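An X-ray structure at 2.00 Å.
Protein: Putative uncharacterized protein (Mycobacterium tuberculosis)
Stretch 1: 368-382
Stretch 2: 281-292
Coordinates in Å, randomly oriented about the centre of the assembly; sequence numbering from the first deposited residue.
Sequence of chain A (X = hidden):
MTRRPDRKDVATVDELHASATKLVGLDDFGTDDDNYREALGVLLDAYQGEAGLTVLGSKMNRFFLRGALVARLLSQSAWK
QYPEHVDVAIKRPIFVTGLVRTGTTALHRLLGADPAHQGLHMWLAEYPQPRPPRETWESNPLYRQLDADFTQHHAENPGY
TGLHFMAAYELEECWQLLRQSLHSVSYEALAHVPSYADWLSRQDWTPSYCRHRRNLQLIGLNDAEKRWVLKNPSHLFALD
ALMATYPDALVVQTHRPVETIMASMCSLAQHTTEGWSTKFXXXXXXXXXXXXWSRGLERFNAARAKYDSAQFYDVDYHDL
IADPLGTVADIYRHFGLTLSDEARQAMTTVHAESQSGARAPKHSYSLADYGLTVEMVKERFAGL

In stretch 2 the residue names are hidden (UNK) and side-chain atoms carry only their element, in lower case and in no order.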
# COMPACT_ATOMS: atom_id res chain seq x y z
N ALA A 368 8.27 -6.96 24.97
CA ALA A 368 7.47 -6.93 26.19
C ALA A 368 6.52 -5.74 26.20
O ALA A 368 5.42 -5.82 26.76
CB ALA A 368 8.38 -6.88 27.41
N ASP A 369 6.93 -4.63 25.59
CA ASP A 369 6.08 -3.44 25.55
C ASP A 369 4.77 -3.74 24.83
O ASP A 369 3.77 -3.06 25.04
CB ASP A 369 6.77 -2.29 24.81
CG ASP A 369 7.98 -1.76 25.55
OD1 ASP A 369 7.99 -1.81 26.80
OD2 ASP A 369 8.92 -1.27 24.88
N TYR A 370 4.78 -4.77 23.99
CA TYR A 370 3.60 -5.14 23.24
C TYR A 370 3.04 -6.49 23.64
O TYR A 370 2.35 -7.15 22.85
CB TYR A 370 3.93 -5.09 21.74
CG TYR A 370 4.52 -3.75 21.37
CD1 TYR A 370 3.72 -2.61 21.32
CD2 TYR A 370 5.90 -3.60 21.19
CE1 TYR A 370 4.28 -1.35 21.10
CE2 TYR A 370 6.46 -2.35 20.97
CZ TYR A 370 5.65 -1.23 20.93
OH TYR A 370 6.21 0.02 20.76
N GLY A 371 3.33 -6.88 24.88
CA GLY A 371 2.84 -8.14 25.42
C GLY A 371 3.35 -9.40 24.75
O GLY A 371 2.69 -10.44 24.80
N LEU A 372 4.53 -9.32 24.16
CA LEU A 372 5.08 -10.46 23.46
C LEU A 372 6.44 -10.90 23.97
O LEU A 372 7.15 -10.15 24.62
CB LEU A 372 5.22 -10.14 21.97
CG LEU A 372 3.98 -9.62 21.24
CD1 LEU A 372 4.36 -9.18 19.83
CD2 LEU A 372 2.91 -10.70 21.19
N THR A 373 6.78 -12.15 23.67
CA THR A 373 8.07 -12.71 24.01
C THR A 373 8.66 -13.16 22.68
O THR A 373 7.93 -13.38 21.71
CB THR A 373 7.98 -13.95 24.93
OG1 THR A 373 7.33 -15.01 24.24
CG2 THR A 373 7.23 -13.62 26.21
N VAL A 374 9.98 -13.30 22.62
CA VAL A 374 10.61 -13.73 21.39
C VAL A 374 10.12 -15.14 21.04
O VAL A 374 9.97 -15.47 19.86
CB VAL A 374 12.15 -13.71 21.52
CG1 VAL A 374 12.61 -14.71 22.57
CG2 VAL A 374 12.79 -14.01 20.18
N GLU A 375 9.85 -15.95 22.06
CA GLU A 375 9.36 -17.31 21.85
C GLU A 375 8.00 -17.29 21.15
O GLU A 375 7.75 -18.09 20.25
CB GLU A 375 9.22 -18.06 23.18
CG GLU A 375 10.52 -18.42 23.89
CD GLU A 375 11.20 -17.23 24.55
OE1 GLU A 375 10.50 -16.28 24.94
OE2 GLU A 375 12.45 -17.25 24.68
N MET A 376 7.13 -16.38 21.58
CA MET A 376 5.80 -16.27 20.98
C MET A 376 5.89 -15.93 19.50
O MET A 376 5.17 -16.50 18.68
CB MET A 376 4.97 -15.20 21.69
CG MET A 376 4.48 -15.59 23.07
SD MET A 376 3.77 -14.20 23.96
CE MET A 376 2.18 -14.04 23.13
N VAL A 377 6.79 -15.02 19.15
CA VAL A 377 6.92 -14.62 17.76
C VAL A 377 7.50 -15.75 16.90
O VAL A 377 7.01 -16.02 15.81
CB VAL A 377 7.78 -13.36 17.61
CG1 VAL A 377 7.76 -12.87 16.17
CG2 VAL A 377 7.25 -12.26 18.53
N LYS A 378 8.54 -16.42 17.40
CA LYS A 378 9.14 -17.52 16.64
C LYS A 378 8.13 -18.64 16.43
O LYS A 378 8.12 -19.29 15.38
CB LYS A 378 10.38 -18.06 17.35
CG LYS A 378 11.58 -17.12 17.28
CD LYS A 378 12.82 -17.74 17.91
CE LYS A 378 12.65 -17.92 19.41
NZ LYS A 378 13.88 -18.48 20.05
N GLU A 379 7.27 -18.85 17.42
CA GLU A 379 6.24 -19.88 17.35
C GLU A 379 5.16 -19.53 16.32
O GLU A 379 4.84 -20.34 15.45
CB GLU A 379 5.59 -20.07 18.73
CG GLU A 379 4.28 -20.85 18.73
CD GLU A 379 4.46 -22.35 18.64
OE1 GLU A 379 5.59 -22.83 18.39
OE2 GLU A 379 3.45 -23.07 18.82
N ARG A 380 4.61 -18.32 16.42
CA ARG A 380 3.56 -17.88 15.50
C ARG A 380 4.04 -17.83 14.06
O ARG A 380 3.27 -18.11 13.13
CB ARG A 380 3.05 -16.49 15.93
CG ARG A 380 1.76 -16.05 15.23
CD ARG A 380 0.61 -16.98 15.59
NE ARG A 380 -0.68 -16.52 15.08
CZ ARG A 380 -1.42 -15.56 15.63
NH1 ARG A 380 -0.99 -14.94 16.72
NH2 ARG A 380 -2.58 -15.22 15.09
N PHE A 381 5.31 -17.49 13.86
CA PHE A 381 5.86 -17.39 12.52
C PHE A 381 6.73 -18.57 12.08
O PHE A 381 7.52 -18.45 11.15
CB PHE A 381 6.62 -16.07 12.40
CG PHE A 381 5.72 -14.87 12.41
CD1 PHE A 381 5.22 -14.35 11.21
CD2 PHE A 381 5.30 -14.30 13.61
CE1 PHE A 381 4.31 -13.30 11.22
CE2 PHE A 381 4.39 -13.25 13.63
CZ PHE A 381 3.89 -12.74 12.43
N ALA A 382 6.55 -19.71 12.74
CA ALA A 382 7.31 -20.90 12.38
C ALA A 382 7.07 -21.23 10.91
O ALA A 382 5.92 -21.35 10.47
CB ALA A 382 6.89 -22.07 13.26
N UNK A 281 -3.30 0.15 21.53
CA UNK A 281 -2.08 0.54 22.23
C UNK A 281 -1.43 -0.70 22.83
O UNK A 281 -2.07 -1.76 22.93
c UNK A 281 -3.04 2.79 22.88
c UNK A 281 -2.39 1.52 23.40
c UNK A 281 -3.29 0.84 24.43
N UNK A 282 -0.17 -0.57 23.21
CA UNK A 282 0.57 -1.66 23.83
C UNK A 282 0.32 -3.08 23.37
O UNK A 282 0.50 -3.41 22.20
N UNK A 283 -0.08 -3.94 24.30
CA UNK A 283 -0.32 -5.35 24.02
C UNK A 283 -1.34 -5.61 22.92
O UNK A 283 -1.24 -6.61 22.22
c UNK A 283 -0.75 -6.07 25.30
N UNK A 284 -2.31 -4.72 22.76
CA UNK A 284 -3.31 -4.92 21.72
C UNK A 284 -2.68 -4.77 20.34
O UNK A 284 -3.04 -5.49 19.41
c UNK A 284 -6.23 -5.65 21.29
n UNK A 284 -6.94 -5.77 22.40
c UNK A 284 -4.46 -3.93 21.87
o UNK A 284 -6.02 -6.61 20.53
c UNK A 284 -5.67 -4.27 21.00
N UNK A 285 -1.74 -3.84 20.20
CA UNK A 285 -1.07 -3.67 18.92
C UNK A 285 -0.28 -4.94 18.61
O UNK A 285 -0.26 -5.41 17.47
c UNK A 285 0.71 -2.44 17.66
c UNK A 285 -0.04 0.06 19.26
c UNK A 285 -0.90 -1.17 19.10
c UNK A 285 -0.10 -2.47 18.94
N UNK A 286 0.37 -5.50 19.63
CA UNK A 286 1.14 -6.72 19.44
C UNK A 286 0.26 -7.89 19.02
O UNK A 286 0.61 -8.63 18.10
N UNK A 287 -0.87 -8.05 19.69
CA UNK A 287 -1.79 -9.14 19.38
C UNK A 287 -2.31 -9.01 17.95
O UNK A 287 -2.32 -9.99 17.21
c UNK A 287 -2.95 -9.15 20.37
N UNK A 288 -2.73 -7.81 17.58
CA UNK A 288 -3.25 -7.57 16.24
C UNK A 288 -2.19 -7.78 15.16
O UNK A 288 -2.48 -8.36 14.11
c UNK A 288 -3.85 -6.16 16.14
c UNK A 288 -5.11 -5.99 16.97
o UNK A 288 -5.57 -6.99 17.58
o UNK A 288 -5.66 -4.87 17.02
N UNK A 289 -0.96 -7.33 15.42
CA UNK A 289 0.12 -7.49 14.44
C UNK A 289 0.50 -8.95 14.27
O UNK A 289 0.77 -9.40 13.15
c UNK A 289 1.34 -6.68 14.88
N UNK A 290 0.51 -9.70 15.37
CA UNK A 290 0.84 -11.11 15.30
C UNK A 290 -0.17 -11.82 14.40
O UNK A 290 0.20 -12.67 13.59
c UNK A 290 3.10 -13.79 18.25
c UNK A 290 2.00 -11.34 17.58
s UNK A 290 3.48 -12.33 17.27
c UNK A 290 0.82 -11.73 16.70
N UNK A 291 -1.44 -11.46 14.54
CA UNK A 291 -2.49 -12.08 13.74
C UNK A 291 -2.41 -11.66 12.27
O UNK A 291 -2.36 -12.51 11.38
c UNK A 291 -4.99 -12.19 13.40
o UNK A 291 -5.04 -13.40 13.09
o UNK A 291 -5.83 -11.36 13.00
c UNK A 291 -3.86 -11.71 14.29
N UNK A 292 -2.39 -10.36 12.03
CA UNK A 292 -2.34 -9.83 10.67
C UNK A 292 -1.21 -10.38 9.82
O UNK A 292 -1.44 -10.91 8.73
o UNK A 292 -3.40 -7.74 11.27
c UNK A 292 -2.07 -7.76 9.26
c UNK A 292 -2.23 -8.29 10.68
O HOH W 1 0.04 -8.97 22.94
O HOH W 2 -2.31 -12.59 18.30

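Position 281 carries three side-chain carbons, one bonded to the other two, and CA-to-CB points away from stretch 1; a carbon forked at CB with no further atoms is Val281. Position 282 has no side-chain atoms and a phi of 37°, which by itself favours glycine. Its CA lies 3.7 Å from Asp369 O, and its O sits 3.4 Å from Tyr370 CD1, at the ring edge: Gly282. Position 283 has a single carbon. Its CA is 3.4 Å from Tyr370 O, with an angle of 165° at the hydrogen, a CA-H...O contact; one carbon makes it Ala283.

Position 284 shows three carbons, the third bearing one oxygen and one nitrogen. The CA-to-CB bond points away from stretch 1; three carbons ending in an amide make this Gln284. Position 285 has four carbons forked at the first, one arm two carbons long: Ile285. Position 286 again lacks side-chain atoms. An ideal CB there would fall 2.2 Å from Tyr370 O, a clash, so the site is Gly286.

Position 287 has one carbon, Ala287. Position 288 has two carbons, the second with two oxygens, a short carboxylate out of reach of stretch 1: Asp288. Position 289, with one carbon, is Ala289. Position 290 has an unbranched chain of two carbons, a sulfur and a terminal carbon, reaching Leu372, Met376, Val377, Arg380 and Phe381; this is Met290. Its CE lies 3.4 Å from Met376 O, its CG 3.8 Å from Leu372 CD2.

Position 291 repeats the two-carbon carboxylate pattern, and Arg380 NH2 stands 3.4 Å from its CA: Asp291, whose OD1 forms a long salt bridge with Arg380 NH2, at 3.7 Å. Position 292 has one carbon carrying an oxygen and a carbon, CA-to-CB pointing away: Thr292.

The contact has two regions. At the start of the helix, Gly286 leaves room for Tyr370 O, Gly282 contributes backbone contacts, and water 1 donates to both Ala283 O (2.8 Å) and Tyr370 O (2.9 Å). Further along, the helix axes run 22° from parallel, 11.0 Å apart at closest approach, and Met290, with all three chi angles m, fills the space between them. Its SD meets Phe381 at the ring edge, 5.2 Å from the centroid. Arg380 borders this apolar cluster, its guanidinium presenting one face to Met290 O, while water 2 accepts from Arg380 NH1 (3.1 Å) and donates to Ala287 O (2.8 Å). No direct hydrogen bond crosses; 572 Å² is buried, and the polar links are two water bridges and one long salt bridge.

Stretch 2 (281-292) VGAQIGADAMDT
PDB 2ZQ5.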